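Local coordinates for protein geranyltranstransferase (Campylobacter jejuni, PDB 3NPK) that probably catalyses the addition of isopentenyl diphosphate to geranyl diphosphate, yielding farnesyl diphosphate and pyrophosphate in isoprenoid biosynthesis, at residues E269-A272 and Q273-N277; Q262-E265 and K266-E269; L207-I210 and F211-D215; K136-A139 and F140-L144. All coordinates share one frame; numbering follows the deposited sequence. Where two conformers were deposited one is given.

Contact 1: residues E269-A272 and Q273-N277; sequences EKLA and QMIQN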
loop_
_atom_site.group_PDB
_atom_site.type_symbol
_atom_site.label_atom_id
_atom_site.label_comp_id
_atom_site.label_asym_id
_atom_site.label_seq_id
_atom_site.Cartn_x
_atom_site.Cartn_y
_atom_site.Cartn_z
ATOM N N GLU A 269 -9.509 32.767 8.362
ATOM C CA GLU A 269 -8.511 33.673 7.799
ATOM C C GLU A 269 -7.077 33.171 7.999
ATOM O O GLU A 269 -6.221 33.376 7.143
ATOM C CB GLU A 269 -8.671 35.064 8.416
ATOM C CG GLU A 269 -8.775 35.029 9.937
ATOM C CD GLU A 269 -9.426 36.277 10.523
ATOM O OE1 GLU A 269 -9.498 37.307 9.814
ATOM O OE2 GLU A 269 -9.867 36.227 11.697
ATOM N N LYS A 270 -6.801 32.534 9.130
ATOM C CA LYS A 270 -5.438 32.052 9.374
ATOM C C LYS A 270 -5.107 30.874 8.455
ATOM O O LYS A 270 -4.001 30.780 7.907
ATOM C CB LYS A 270 -5.229 31.667 10.839
ATOM C CG LYS A 270 -5.657 32.722 11.859
ATOM C CD LYS A 270 -5.198 34.125 11.496
ATOM C CE LYS A 270 -5.557 35.124 12.601
ATOM N NZ LYS A 270 -5.688 36.535 12.112
ATOM N N LEU A 271 -6.072 29.982 8.277
ATOM C CA LEU A 271 -5.903 28.866 7.355
ATOM C C LEU A 271 -5.741 29.362 5.922
ATOM O O LEU A 271 -4.888 28.876 5.183
ATOM C CB LEU A 271 -7.090 27.898 7.442
ATOM C CG LEU A 271 -6.979 26.709 6.483
ATOM C CD1 LEU A 271 -5.649 25.944 6.683
ATOM C CD2 LEU A 271 -8.171 25.797 6.641
ATOM N N ALA A 272 -6.553 30.334 5.529
ATOM C CA ALA A 272 -6.450 30.883 4.182
ATOM C C ALA A 272 -5.044 31.430 3.912
ATOM O O ALA A 272 -4.459 31.168 2.852
ATOM C CB ALA A 272 -7.498 31.976 3.962
ATOM N N GLN A 273 -4.494 32.163 4.879
ATOM C CA GLN A 273 -3.149 32.716 4.732
ATOM C C GLN A 273 -2.075 31.616 4.643
ATOM O O GLN A 273 -1.140 31.708 3.830
ATOM C CB GLN A 273 -2.827 33.667 5.885
ATOM C CG GLN A 273 -1.481 34.339 5.722
ATOM C CD GLN A 273 -1.463 35.276 4.532
ATOM O OE1 GLN A 273 -2.284 36.187 4.439
ATOM N NE2 GLN A 273 -0.531 35.053 3.612
HETATM N N MSE A 274 -2.196 30.588 5.480
HETATM C CA MSE A 274 -1.274 29.456 5.429
HETATM C C MSE A 274 -1.281 28.780 4.069
HETATM O O MSE A 274 -0.228 28.443 3.524
HETATM C CB MSE A 274 -1.594 28.447 6.522
HETATM C CG MSE A 274 -1.175 28.923 7.891
HETATM SE SE MSE A 274 -1.545 27.577 9.256
HETATM C CE MSE A 274 -3.385 28.015 9.648
ATOM N N ILE A 275 -2.466 28.576 3.511
ATOM C CA ILE A 275 -2.543 27.917 2.218
ATOM C C ILE A 275 -1.981 28.829 1.133
ATOM O O ILE A 275 -1.274 28.375 0.234
ATOM C CB ILE A 275 -3.975 27.461 1.898
ATOM C CG1 ILE A 275 -4.419 26.404 2.924
ATOM C CG2 ILE A 275 -4.080 26.921 0.453
ATOM C CD1 ILE A 275 -5.844 25.935 2.751
ATOM N N GLN A 276 -2.279 30.120 1.226
ATOM C CA GLN A 276 -1.744 31.095 0.278
ATOM C C GLN A 276 -0.212 31.014 0.257
ATOM O O GLN A 276 0.411 31.022 -0.801
ATOM C CB GLN A 276 -2.204 32.507 0.665
ATOM C CG GLN A 276 -1.930 33.562 -0.372
ATOM C CD GLN A 276 -2.717 33.317 -1.640
ATOM O OE1 GLN A 276 -3.931 33.159 -1.600
ATOM N NE2 GLN A 276 -2.031 33.288 -2.775
ATOM N N ASN A 277 0.393 30.924 1.436
ATOM C CA ASN A 277 1.844 30.823 1.521
ATOM C C ASN A 277 2.361 29.555 0.834
ATOM O O ASN A 277 3.383 29.587 0.150
ATOM C CB ASN A 277 2.298 30.837 2.986
ATOM C CG ASN A 277 2.079 32.193 3.669
ATOM O OD1 ASN A 277 1.603 33.139 3.060
ATOM N ND2 ASN A 277 2.433 32.277 4.941
#
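Leu271 and Ile275, one helical turn apart, show how two branched residues can share a ridge on the buried side of a helix. Leu271 carries CG trans to its amide nitrogen (chi1 179°), which swings CD1 forward along the helix until it lies 3.9 Å from Ile275 CD1. The isoleucine meets it by sending CG1 back beside its own N, over the preceding turn, where CG1 rests 3.4 Å from Leu271 O. The two side chains cross obliquely, with methyl against methyl.

Met274, present as selenomethionine, packs on the backbone instead. Its chain is extended at chi2 and then folds at the selenium (chi3 -86°), bringing the terminal CE to 3.3 Å from Lys270 O and 3.5 Å from Leu271 CA. The end methyl therefore lies against the turn before it and, at 4.3 Å from Leu271 CD1, also borders the leucine.

On the exposed side the polar residues pair. Gln273 bends at chi2, and its NE2 donates to Asn277 OD1 at 2.9 Å. The acceptor lies in the amide plane of Gln273, whereas the donor is tilted out of the Asn277 carbonyl plane, so the two amides are turned against each other. Beneath these side chains run regular alpha-helical bonds, among them Ile275 N to Leu271 O at 3.0 Å.

The segment belongs to helix 269-282, packed against helices 42-54 and 246-265: Leu271 and Met274 touch Ser49 and Ser53 of the former, while Ile275 and Gln276 lean on Leu264 of the latter.

Contact 2: residues Q262-E265 and K266-E269; sequences QDLE and KLNE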
loop_
_atom_site.group_PDB
_atom_site.type_symbol
_atom_site.label_atom_id
_atom_site.label_comp_id
_atom_site.label_asym_id
_atom_site.label_seq_id
_atom_site.Cartn_x
_atom_site.Cartn_y
_atom_site.Cartn_z
ATOM N N GLN A 262 -11.505 33.339 -4.096
ATOM C CA GLN A 262 -12.837 33.409 -3.503
ATOM C C GLN A 262 -13.073 32.261 -2.520
ATOM O O GLN A 262 -13.644 32.455 -1.436
ATOM C CB GLN A 262 -13.899 33.396 -4.601
ATOM C CG GLN A 262 -13.765 34.556 -5.560
ATOM C CD GLN A 262 -14.728 34.471 -6.714
ATOM O OE1 GLN A 262 -15.907 34.145 -6.538
ATOM N NE2 GLN A 262 -14.240 34.776 -7.910
ATOM N N ASP A 263 -12.619 31.067 -2.896
ATOM C CA ASP A 263 -12.755 29.890 -2.044
ATOM C C ASP A 263 -11.951 30.043 -0.752
ATOM O O ASP A 263 -12.392 29.623 0.321
ATOM C CB ASP A 263 -12.321 28.625 -2.789
ATOM C CG ASP A 263 -13.161 28.353 -4.032
ATOM O OD1 ASP A 263 -14.339 28.781 -4.071
ATOM O OD2 ASP A 263 -12.641 27.705 -4.969
ATOM N N LEU A 264 -10.780 30.661 -0.849
ATOM C CA LEU A 264 -9.946 30.861 0.331
ATOM C C LEU A 264 -10.599 31.843 1.305
ATOM O O LEU A 264 -10.462 31.682 2.521
ATOM C CB LEU A 264 -8.542 31.330 -0.069
ATOM C CG LEU A 264 -7.637 30.249 -0.671
ATOM C CD1 LEU A 264 -6.464 30.876 -1.404
ATOM C CD2 LEU A 264 -7.155 29.285 0.407
ATOM N N GLU A 265 -11.312 32.844 0.773
ATOM C CA GLU A 265 -12.015 33.814 1.618
ATOM C C GLU A 265 -13.069 33.153 2.483
ATOM O O GLU A 265 -13.464 33.713 3.498
ATOM C CB GLU A 265 -12.666 34.941 0.806
ATOM C CG GLU A 265 -11.649 35.932 0.260
ATOM C CD GLU A 265 -12.156 37.370 0.176
ATOM O OE1 GLU A 265 -13.385 37.593 0.141
ATOM O OE2 GLU A 265 -11.305 38.287 0.149
ATOM N N LYS A 266 -13.517 31.964 2.087
ATOM C CA LYS A 266 -14.518 31.219 2.856
ATOM C C LYS A 266 -13.934 30.333 3.963
ATOM O O LYS A 266 -14.671 29.696 4.712
ATOM C CB LYS A 266 -15.361 30.358 1.915
ATOM C CG LYS A 266 -16.246 31.148 0.983
ATOM C CD LYS A 266 -17.307 31.886 1.769
ATOM C CE LYS A 266 -18.365 32.477 0.862
ATOM N NZ LYS A 266 -19.255 33.335 1.664
ATOM N N LEU A 267 -12.608 30.280 4.047
ATOM C CA LEU A 267 -11.933 29.554 5.110
ATOM C C LEU A 267 -11.623 30.484 6.268
ATOM O O LEU A 267 -11.648 31.705 6.128
ATOM C CB LEU A 267 -10.603 28.989 4.607
ATOM C CG LEU A 267 -10.646 28.039 3.416
ATOM C CD1 LEU A 267 -9.248 27.511 3.100
ATOM C CD2 LEU A 267 -11.575 26.890 3.727
ATOM N N ASN A 268 -11.338 29.905 7.424
ATOM C CA ASN A 268 -10.754 30.682 8.504
ATOM C C ASN A 268 -9.575 31.494 7.981
ATOM O O ASN A 268 -8.745 30.973 7.230
ATOM C CB ASN A 268 -10.301 29.757 9.628
ATOM C CG ASN A 268 -9.507 30.484 10.684
ATOM O OD1 ASN A 268 -10.069 31.087 11.604
ATOM N ND2 ASN A 268 -8.192 30.432 10.559
ATOM N N GLU A 269 -9.509 32.767 8.362
ATOM C CA GLU A 269 -8.511 33.673 7.799
ATOM C C GLU A 269 -7.077 33.171 7.999
ATOM O O GLU A 269 -6.221 33.376 7.143
ATOM C CB GLU A 269 -8.671 35.064 8.416
ATOM C CG GLU A 269 -8.775 35.029 9.937
ATOM C CD GLU A 269 -9.426 36.277 10.523
ATOM O OE1 GLU A 269 -9.498 37.307 9.814
ATOM O OE2 GLU A 269 -9.867 36.227 11.697
HETATM O O HOH W 1 -10.727 34.104 4.982
#
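Two flat carbonyl groups, those of Leu264 and Asp263, are each approached from above their planes: Leu267 N stands 60° out of the plane of the first, and Lys266 N is similarly placed over the second. Both donors therefore come from well out of the acceptor plane. Both bonds span three residues rather than four, with Leu267 N to Leu264 O at 3.0 Å and Lys266 N to Asp263 O at 3.1 Å. The motif is the tight turn of a helical hairpin, in which the bonds tighten from four residues to three as the chain leaves helix 246-265 and swings into helix 269-282. Asn268 occupies the N-cap position of that second helix.

The backbone of Leu267 is extended (psi 163°), and this change of course starts the reversal. Its CB stays over Leu264 O, at 3.4 Å, while the rest of the side chain also reaches Ile275 and helix 194-220. Leu264 and Leu267 both carry CG beside the backbone N, and their methyl branches converge on the inner side of the turn. Lys266 has its CB 3.4 Å from Asp263 O; its chain bends at chi2, and its amino group runs out from the turn.

Leu264 also touches Ile279 of the second helix, and both leucines reach Leu203 of helix 194-220, so the turn has an apolar inner face. A water lies within hydrogen-bonding distance of Glu265 O, at 3.1 Å, and Leu267 O, at 2.8 Å, though it may have other partners to serve. On the inner side the leucines meet through single methyls, Leu264 CD2 and Leu267 CD1, 3.8 Å apart.

Contact 3: residues L207-I210 and F211-D215; sequences LGLI and FQIND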
loop_
_atom_site.group_PDB
_atom_site.type_symbol
_atom_site.label_atom_id
_atom_site.label_comp_id
_atom_site.label_asym_id
_atom_site.label_seq_id
_atom_site.Cartn_x
_atom_site.Cartn_y
_atom_site.Cartn_z
ATOM N N LEU A 207 -6.436 23.418 -6.854
ATOM C CA LEU A 207 -5.022 23.753 -6.709
ATOM C C LEU A 207 -4.176 22.794 -7.530
ATOM O O LEU A 207 -3.239 23.209 -8.212
ATOM C CB LEU A 207 -4.608 23.671 -5.242
ATOM C CG LEU A 207 -5.192 24.769 -4.356
ATOM C CD1 LEU A 207 -4.681 24.588 -2.954
ATOM C CD2 LEU A 207 -4.824 26.136 -4.908
ATOM N N GLY A 208 -4.507 21.504 -7.456
ATOM C CA GLY A 208 -3.771 20.507 -8.209
ATOM C C GLY A 208 -3.775 20.806 -9.698
ATOM O O GLY A 208 -2.737 20.723 -10.366
ATOM N N LEU A 209 -4.949 21.143 -10.226
ATOM C CA LEU A 209 -5.100 21.482 -11.641
ATOM C C LEU A 209 -4.318 22.744 -11.991
ATOM O O LEU A 209 -3.626 22.800 -13.011
ATOM C CB LEU A 209 -6.578 21.687 -11.950
ATOM C CG LEU A 209 -6.988 22.188 -13.330
ATOM C CD1 LEU A 209 -6.535 21.208 -14.386
ATOM C CD2 LEU A 209 -8.498 22.361 -13.344
ATOM N N ILE A 210 -4.442 23.766 -11.150
ATOM C CA ILE A 210 -3.714 25.011 -11.362
ATOM C C ILE A 210 -2.219 24.737 -11.468
ATOM O O ILE A 210 -1.538 25.269 -12.348
ATOM C CB ILE A 210 -3.964 26.006 -10.212
ATOM C CG1 ILE A 210 -5.374 26.589 -10.316
ATOM C CG2 ILE A 210 -2.927 27.141 -10.244
ATOM C CD1 ILE A 210 -5.816 27.313 -9.066
ATOM N N PHE A 211 -1.702 23.891 -10.583
ATOM C CA PHE A 211 -0.265 23.641 -10.584
ATOM C C PHE A 211 0.181 23.013 -11.902
ATOM O O PHE A 211 1.233 23.361 -12.436
ATOM C CB PHE A 211 0.143 22.729 -9.426
ATOM C CG PHE A 211 -0.073 23.326 -8.067
ATOM C CD1 PHE A 211 -0.191 24.697 -7.893
ATOM C CD2 PHE A 211 -0.129 22.510 -6.949
ATOM C CE1 PHE A 211 -0.377 25.237 -6.631
ATOM C CE2 PHE A 211 -0.318 23.043 -5.686
ATOM C CZ PHE A 211 -0.438 24.411 -5.528
ATOM N N GLN A 212 -0.614 22.088 -12.429
ATOM C CA GLN A 212 -0.246 21.411 -13.668
ATOM C C GLN A 212 -0.345 22.323 -14.888
ATOM O O GLN A 212 0.506 22.268 -15.787
ATOM C CB GLN A 212 -1.090 20.149 -13.856
ATOM C CG GLN A 212 -0.765 19.065 -12.848
ATOM C CD GLN A 212 0.707 18.719 -12.847
ATOM O OE1 GLN A 212 1.307 18.526 -13.903
ATOM N NE2 GLN A 212 1.300 18.639 -11.659
ATOM N N ILE A 213 -1.376 23.159 -14.934
ATOM C CA ILE A 213 -1.492 24.125 -16.024
ATOM C C ILE A 213 -0.309 25.066 -15.974
ATOM O O ILE A 213 0.303 25.356 -17.002
ATOM C CB ILE A 213 -2.786 24.955 -15.941
ATOM C CG1 ILE A 213 -4.010 24.047 -16.015
ATOM C CG2 ILE A 213 -2.813 26.003 -17.064
ATOM C CD1 ILE A 213 -5.317 24.775 -15.748
ATOM N N ASN A 214 0.026 25.526 -14.773
ATOM C CA ASN A 214 1.179 26.403 -14.567
ATOM C C ASN A 214 2.468 25.775 -15.090
ATOM O O ASN A 214 3.285 26.454 -15.713
ATOM C CB ASN A 214 1.332 26.761 -13.081
ATOM C CG ASN A 214 2.525 27.666 -12.816
ATOM O OD1 ASN A 214 2.576 28.800 -13.297
ATOM N ND2 ASN A 214 3.491 27.170 -12.048
ATOM N N ASP A 215 2.655 24.483 -14.826
ATOM C CA ASP A 215 3.828 23.775 -15.338
ATOM C C ASP A 215 3.877 23.755 -16.863
ATOM O O ASP A 215 4.935 23.982 -17.458
ATOM C CB ASP A 215 3.888 22.350 -14.790
ATOM C CG ASP A 215 4.247 22.310 -13.322
ATOM O OD1 ASP A 215 4.653 23.358 -12.774
ATOM O OD2 ASP A 215 4.122 21.230 -12.709
HETATM O O HOH W 2 -0.714 18.988 -9.382
#
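Phe211 turns its ring back over the carbonyl of Leu207, and its atoms can be followed outward one by one. CB lies 3.6 Å from both Leu207 O and Gly208 O. With CG beside the backbone N (chi1 -65°), the ring is directed over the preceding turn, and CG comes to 3.2 Å from Leu207 O. CD1 and CD2 are each 3.4 Å from the same oxygen; beyond them CE1 and CE2 lie progressively farther off, and CZ ends 4.2 Å from Leu207 CB. The carbonyl oxygen thus sits over one ring face, offset toward the rim at the CG end. It also receives Phe211 N at 2.9 Å, so one residue both binds the oxygen and lays its ring across it.

A second pair follows round the helix: Ile213 CD1 approaches Leu209 CG at 3.9 Å, and Ile213 CG1 passes 3.3 Å from Leu209 O, which the amide of Ile213 also engages.

Asp215 probably opens the second aspartate-rich (DDxxD) motif of the prenyl synthases. Phe211 stacks on Tyr282, a residue of the pyrophosphate pocket, and meets Phe42 at a steep ring angle. Around this part of helix 194-220, Leu209, Ile210 and Ile213 pack on Leu256 of helix 246-265, Phe240 of helix 240-244 touches Leu209 and Ile213, and in the conformer given Gln212 touches His171 and Thr175 of helix 164-189.

Contact 4: residues K136-A139 and F140-L144; sequences KTLA and FNAGL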
loop_
_atom_site.group_PDB
_atom_site.type_symbol
_atom_site.label_atom_id
_atom_site.label_comp_id
_atom_site.label_asym_id
_atom_site.label_seq_id
_atom_site.Cartn_x
_atom_site.Cartn_y
_atom_site.Cartn_z
ATOM N N LYS A 136 -9.605 5.465 4.770
ATOM C CA LYS A 136 -10.472 5.487 3.595
ATOM C C LYS A 136 -10.070 6.596 2.646
ATOM O O LYS A 136 -9.996 6.387 1.435
ATOM C CB LYS A 136 -11.943 5.674 3.988
ATOM C CG LYS A 136 -12.558 4.503 4.706
ATOM C CD LYS A 136 -13.987 4.816 5.164
ATOM C CE LYS A 136 -14.668 3.560 5.699
ATOM N NZ LYS A 136 -16.049 3.843 6.193
ATOM N N THR A 137 -9.801 7.782 3.186
ATOM C CA THR A 137 -9.449 8.914 2.332
ATOM C C THR A 137 -8.111 8.684 1.630
ATOM O O THR A 137 -7.961 8.923 0.416
ATOM C CB THR A 137 -9.424 10.218 3.137
ATOM O OG1 THR A 137 -10.739 10.432 3.680
ATOM C CG2 THR A 137 -9.049 11.408 2.253
ATOM N N LEU A 138 -7.128 8.219 2.386
ATOM C CA LEU A 138 -5.814 8.013 1.782
ATOM C C LEU A 138 -5.832 6.893 0.749
ATOM O O LEU A 138 -5.276 7.050 -0.344
ATOM C CB LEU A 138 -4.767 7.708 2.845
ATOM C CG LEU A 138 -3.318 7.669 2.342
ATOM C CD1 LEU A 138 -2.906 9.013 1.741
ATOM C CD2 LEU A 138 -2.398 7.304 3.518
ATOM N N ALA A 139 -6.444 5.756 1.078
ATOM C CA ALA A 139 -6.407 4.617 0.150
ATOM C C ALA A 139 -7.231 4.877 -1.116
ATOM O O ALA A 139 -6.891 4.397 -2.196
ATOM C CB ALA A 139 -6.875 3.328 0.835
ATOM N N PHE A 140 -8.314 5.636 -0.984
ATOM C CA PHE A 140 -9.102 6.001 -2.156
ATOM C C PHE A 140 -8.282 6.907 -3.067
ATOM O O PHE A 140 -8.099 6.621 -4.257
ATOM C CB PHE A 140 -10.402 6.709 -1.742
ATOM C CG PHE A 140 -11.275 7.097 -2.904
ATOM C CD1 PHE A 140 -11.138 8.338 -3.524
ATOM C CD2 PHE A 140 -12.234 6.219 -3.366
ATOM C CE1 PHE A 140 -11.960 8.697 -4.586
ATOM C CE2 PHE A 140 -13.066 6.572 -4.436
ATOM C CZ PHE A 140 -12.927 7.805 -5.035
ATOM N N ASN A 141 -7.746 7.986 -2.505
ATOM C CA ASN A 141 -7.075 8.987 -3.331
ATOM C C ASN A 141 -5.682 8.609 -3.823
ATOM O O ASN A 141 -5.242 9.101 -4.873
ATOM C CB ASN A 141 -7.064 10.338 -2.616
ATOM C CG ASN A 141 -8.454 10.942 -2.550
ATOM O OD1 ASN A 141 -8.982 11.406 -3.557
ATOM N ND2 ASN A 141 -9.071 10.893 -1.379
ATOM N N ALA A 142 -4.992 7.763 -3.057
ATOM C CA ALA A 142 -3.650 7.304 -3.426
ATOM C C ALA A 142 -3.661 6.045 -4.272
ATOM O O ALA A 142 -2.637 5.701 -4.871
ATOM C CB ALA A 142 -2.813 7.059 -2.179
ATOM N N GLY A 143 -4.797 5.355 -4.311
ATOM C CA GLY A 143 -4.868 4.069 -4.974
ATOM C C GLY A 143 -5.436 4.134 -6.375
ATOM O O GLY A 143 -5.289 5.156 -7.072
ATOM N N LEU A 144 -6.084 3.041 -6.786
ATOM C CA LEU A 144 -6.640 2.973 -8.135
ATOM C C LEU A 144 -7.728 4.018 -8.416
ATOM O O LEU A 144 -7.975 4.354 -9.580
ATOM C CB LEU A 144 -7.130 1.566 -8.447
ATOM C CG LEU A 144 -8.262 1.027 -7.590
ATOM C CD1 LEU A 144 -9.619 1.404 -8.213
ATOM C CD2 LEU A 144 -8.132 -0.485 -7.475
#
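From Lys136 to Ala142 the backbone keeps alpha-helical bonds: Phe140 N reaches Lys136 O at 3.0 Å, Asn141 N reaches Thr137 O at 3.1 Å, and Ala142 N reaches Leu138 O at 2.8 Å. The series then slackens, for Gly143 N makes a weak bond to Ala139 O, at 3.1 Å and a poor angle of 121°. Gly143 itself has a non-helical backbone (psi -150°).

Asn141 adds a side-chain bond to this pattern. Its CG is placed beside the backbone N (chi1 -70°), which folds the amide over the turn before it; ND2 then donates to Thr137 O at 2.9 Å. That one oxygen accepts two donors of the same residue, N and ND2, from opposite faces of its carbonyl plane. At the other end of the buried amide OD1 is hydrogen-bonded to Tyr201 OH, so ND2 and OD1 together hold it. The Thr137 and Asn141 side chains run alongside each other, with CG2 3.7 Å from ND2, and Thr137 OG1 is hydrogen-bonded to Glu188 OE1 and Lys133 O.

Ala142 CB presses to 3.1 Å from Leu138 O, and the Leu138 side chain packs on Leu69 and Ile72 of helix 59-80. Ala139 meets Leu119 of the second subunit, and Lys136 its Ser122. A largely buried stretch of helix 128-142 that contributes to both the core and the dimer interface fits the all-helical fold of the polyprenyl synthetases, which are commonly dimeric.

In the fold
Along the chain the order is contact 4 on helix 128-142, contact 3 on helix 194-220, contact 2 where helix 246-265 gives way to the loop before helix 269-282, and contact 1 on helix 269-282. Contacts 1 and 2 share Glu269, their centres are 8 Å apart, and they touch through Ile275 against Leu264 and Leu267, forming one helical hairpin. Contact 3, its centre 18 Å from that of contact 1, meets it through Ile275 and Leu207. Contact 4 stands apart, its nearest atoms about 11 Å from those of contact 3. The sequence therefore runs from a dimer-facing core helix, through a helix near the pyrophosphate, to a peripheral C-terminal hairpin within one helical fold.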